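Local structure of transcriptional regulator, LacI family (Arthrobacter sp., 4RKQ) at residues S165-V170 and A183-E188. The protein is a LacI-family transcriptional regulator that probably binds a sugar or related small effector in its periplasmic-binding-protein-like domain and adjusts its grip on DNA accordingly. Residues are numbered along the deposited sequence; the frame is centred on the assembly and turned at random.
Sequences SWSLIV and AAFLRE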
ATOM      1  N   SER A 165       8.694  34.504   1.216  1.00 44.19           N
ATOM      2  CA  SER A 165       7.482  34.809   0.494  1.00 55.86           C
ATOM      3  C   SER A 165       7.010  33.448   0.036  1.00 51.42           C
ATOM      4  O   SER A 165       7.681  32.775  -0.774  1.00 47.61           O
ATOM      5  CB  SER A 165       7.781  35.721  -0.693  1.00 76.76           C
ATOM      6  OG  SER A 165       6.597  36.048  -1.383  1.00 68.14           O
ATOM      7  N   TRP A 166       5.893  33.006   0.599  1.00 34.12           N
ATOM      8  CA  TRP A 166       5.439  31.618   0.375  1.00 32.85           C
ATOM      9  C   TRP A 166       3.938  31.590   0.246  1.00 27.17           C
ATOM     10  O   TRP A 166       3.292  32.521   0.659  1.00 30.18           O
ATOM     11  CB  TRP A 166       5.920  30.703   1.515  1.00 27.11           C
ATOM     12  CG  TRP A 166       5.255  30.963   2.835  1.00 32.50           C
ATOM     13  CD1 TRP A 166       5.545  31.949   3.725  1.00 37.20           C
ATOM     14  CD2 TRP A 166       4.194  30.202   3.404  1.00 30.52           C
ATOM     15  NE1 TRP A 166       4.719  31.864   4.814  1.00 26.07           N
ATOM     16  CE2 TRP A 166       3.878  30.791   4.640  1.00 31.53           C
ATOM     17  CE3 TRP A 166       3.474  29.076   2.981  1.00 27.68           C
ATOM     18  CZ2 TRP A 166       2.880  30.295   5.469  1.00 32.88           C
ATOM     19  CZ3 TRP A 166       2.471  28.583   3.815  1.00 29.02           C
ATOM     20  CH2 TRP A 166       2.182  29.199   5.041  1.00 39.01           C
ATOM     21  N   SER A 167       3.376  30.521  -0.332  1.00 25.94           N
ATOM     22  CA  SER A 167       1.940  30.394  -0.451  1.00 21.76           C
ATOM     23  C   SER A 167       1.461  29.083   0.145  1.00 30.88           C
ATOM     24  O   SER A 167       2.183  28.116   0.132  1.00 22.58           O
ATOM     25  CB  SER A 167       1.510  30.396  -1.897  1.00 36.08           C
ATOM     26  OG  SER A 167       2.021  31.512  -2.561  1.00 39.34           O
ATOM     27  N   LEU A 168       0.221  29.071   0.610  1.00 29.47           N
ATOM     28  CA  LEU A 168      -0.447  27.875   1.095  1.00 28.63           C
ATOM     29  C   LEU A 168      -1.489  27.360   0.105  1.00 31.59           C
ATOM     30  O   LEU A 168      -2.349  28.104  -0.358  1.00 34.17           O
ATOM     31  CB  LEU A 168      -1.139  28.173   2.412  1.00 27.57           C
ATOM     32  CG  LEU A 168      -1.863  26.997   3.082  1.00 24.27           C
ATOM     33  CD1 LEU A 168      -0.865  25.959   3.573  1.00 26.26           C
ATOM     34  CD2 LEU A 168      -2.703  27.533   4.254  1.00 43.49           C
ATOM     35  N   ILE A 169      -1.412  26.058  -0.176  1.00 26.63           N
ATOM     36  CA  ILE A 169      -2.412  25.326  -0.966  1.00 24.16           C
ATOM     37  C   ILE A 169      -2.975  24.265  -0.033  1.00 21.24           C
ATOM     38  O   ILE A 169      -2.238  23.721   0.802  1.00 22.33           O
ATOM     39  CB  ILE A 169      -1.774  24.593  -2.160  1.00 23.80           C
ATOM     40  CG1 ILE A 169      -0.805  25.499  -2.906  1.00 37.98           C
ATOM     41  CG2 ILE A 169      -2.847  24.051  -3.116  1.00 35.44           C
ATOM     42  CD1 ILE A 169       0.098  24.721  -3.820  1.00 31.34           C
ATOM     43  N   VAL A 170      -4.274  24.044  -0.142  1.00 19.55           N
ATOM     44  CA  VAL A 170      -4.983  23.042   0.654  1.00 22.50           C
ATOM     45  C   VAL A 170      -5.727  22.141  -0.312  1.00 25.15           C
ATOM     46  O   VAL A 170      -6.264  22.595  -1.294  1.00 27.26           O
ATOM     47  CB  VAL A 170      -5.965  23.693   1.635  1.00 31.74           C
ATOM     48  CG1 VAL A 170      -6.716  22.646   2.441  1.00 37.53           C
ATOM     49  CG2 VAL A 170      -5.212  24.608   2.589  1.00 48.51           C
ATOM     50  N   ALA A 183      -2.073  21.890  -9.879  1.00 23.12           N
ATOM     51  CA  ALA A 183      -2.237  22.384 -11.263  1.00 28.60           C
ATOM     52  C   ALA A 183      -2.918  23.748 -11.303  1.00 24.96           C
ATOM     53  O   ALA A 183      -2.491  24.647 -12.056  1.00 30.29           O
ATOM     54  CB  ALA A 183      -3.014  21.364 -12.111  1.00 33.96           C
ATOM     55  N   ALA A 184      -3.960  23.919 -10.493  1.00 34.88           N
ATOM     56  CA  ALA A 184      -4.727  25.179 -10.444  1.00 30.91           C
ATOM     57  C   ALA A 184      -3.848  26.305  -9.948  1.00 35.40           C
ATOM     58  O   ALA A 184      -3.807  27.383 -10.527  1.00 39.45           O
ATOM     59  CB  ALA A 184      -5.944  25.046  -9.547  1.00 29.31           C
ATOM     60  N   PHE A 185      -3.122  26.023  -8.877  1.00 31.52           N
ATOM     61  CA  PHE A 185      -2.184  26.962  -8.299  1.00 28.40           C
ATOM     62  C   PHE A 185      -1.051  27.366  -9.239  1.00 31.37           C
ATOM     63  O   PHE A 185      -0.707  28.537  -9.302  1.00 31.65           O
ATOM     64  CB  PHE A 185      -1.577  26.356  -7.044  1.00 30.46           C
ATOM     65  CG  PHE A 185      -0.641  27.272  -6.327  1.00 27.75           C
ATOM     66  CD1 PHE A 185      -1.121  28.236  -5.470  1.00 32.18           C
ATOM     67  CD2 PHE A 185       0.707  27.162  -6.510  1.00 25.47           C
ATOM     68  CE1 PHE A 185      -0.261  29.081  -4.819  1.00 30.13           C
ATOM     69  CE2 PHE A 185       1.582  27.993  -5.863  1.00 28.72           C
ATOM     70  CZ  PHE A 185       1.097  28.946  -5.001  1.00 29.20           C
ATOM     71  N   LEU A 186      -0.438  26.394  -9.918  1.00 33.76           N
ATOM     72  CA  LEU A 186       0.650  26.666 -10.867  1.00 25.60           C
ATOM     73  C   LEU A 186       0.216  27.514 -12.098  1.00 32.30           C
ATOM     74  O   LEU A 186       1.019  28.284 -12.592  1.00 44.28           O
ATOM     75  CB  LEU A 186       1.296  25.363 -11.335  1.00 28.77           C
ATOM     76  CG  LEU A 186       2.082  24.608 -10.259  1.00 37.08           C
ATOM     77  CD1 LEU A 186       2.315  23.176 -10.701  1.00 30.37           C
ATOM     78  CD2 LEU A 186       3.407  25.290  -9.949  1.00 29.86           C
ATOM     79  N   ARG A 187      -1.029  27.365 -12.575  1.00 32.52           N
ATOM     80  CA  ARG A 187      -1.628  28.300 -13.579  1.00 44.47           C
ATOM     81  C   ARG A 187      -1.525  29.749 -13.105  1.00 44.02           C
ATOM     82  O   ARG A 187      -1.125  30.626 -13.848  1.00 47.00           O
ATOM     83  CB  ARG A 187      -3.119  27.970 -13.883  1.00 39.38           C
ATOM     84  CG  ARG A 187      -3.379  27.438 -15.292  1.00 69.74           C
ATOM     85  CD  ARG A 187      -4.117  26.107 -15.290  1.00 90.86           C
ATOM     86  NE  ARG A 187      -5.496  26.220 -14.830  1.00 92.89           N
ATOM     87  CZ  ARG A 187      -6.203  25.232 -14.272  1.00132.35           C
ATOM     88  NH1 ARG A 187      -7.447  25.465 -13.890  1.00 73.47           N
ATOM     89  NH2 ARG A 187      -5.691  24.016 -14.075  1.00 61.01           N
ATOM     90  N   GLU A 188      -1.879  29.971 -11.849  1.00 35.83           N
ATOM     91  CA  GLU A 188      -1.831  31.276 -11.237  1.00 39.93           C
ATOM     92  C   GLU A 188      -0.444  31.694 -10.770  1.00 52.71           C
ATOM     93  O   GLU A 188      -0.138  32.866 -10.796  1.00 47.41           O
ATOM     94  CB  GLU A 188      -2.820  31.335 -10.078  1.00 35.78           C
ATOM     95  CG  GLU A 188      -4.271  31.454 -10.529  1.00 91.18           C
ATOM     96  CD  GLU A 188      -5.116  32.310  -9.595  1.00160.36           C
ATOM     97  OE1 GLU A 188      -5.832  33.209 -10.090  1.00 90.36           O
ATOM     98  OE2 GLU A 188      -5.055  32.095  -8.365  1.00111.45           O
TER
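In the beta-alpha-beta crossover that runs from strand 166-171 through helix 175-188 to strand 194-197, Ser167 and Ile169 meet Phe185. The two strands run parallel, as in the periplasmic-binding-protein-like fold, with strand 131-136, also parallel, between them in the sheet. Strand 166-171 is outermost in the sheet within this chain, hydrogen-bonded through its backbone to 131-136. No hydrogen bond links residues 165-170 with 183-188, and 159 Å² is buried in all; on the helix side Phe185 alone makes the contact. The CA atoms of Ile169 and Phe185 stand 7.5 Å apart, a separation spanned by the two side chains. With chi1 at -177°, CG of Phe185 lies opposite the backbone N, which carries the ring out from the helix toward the strand. Over one face sits Ile169 CD1, 3.9 Å from the ring centroid and 22° off the normal, a CH-pi contact. The methyl is offset toward the rim, at 3.7 Å from Phe185 CG, while Ile169 CG1 comes within 3.8 Å of Phe185 CD1. The CB of Trp166 points away from this helix, and its side chain packs on Ala156 and Leu159 of helix 150-161. Cutting Phe185 back to an alanine is likely to leave the Ile169 methyl without its aromatic platform, open a gap between strand and helix, and deprive His189 of its stacking partner. At the far end of that ring, Ser167 CB approaches obliquely to 3.5 Å from Phe185 CZ, and Ser167 OG lies in the ring plane at the edge, 3.7 Å from the same Phe185 CZ.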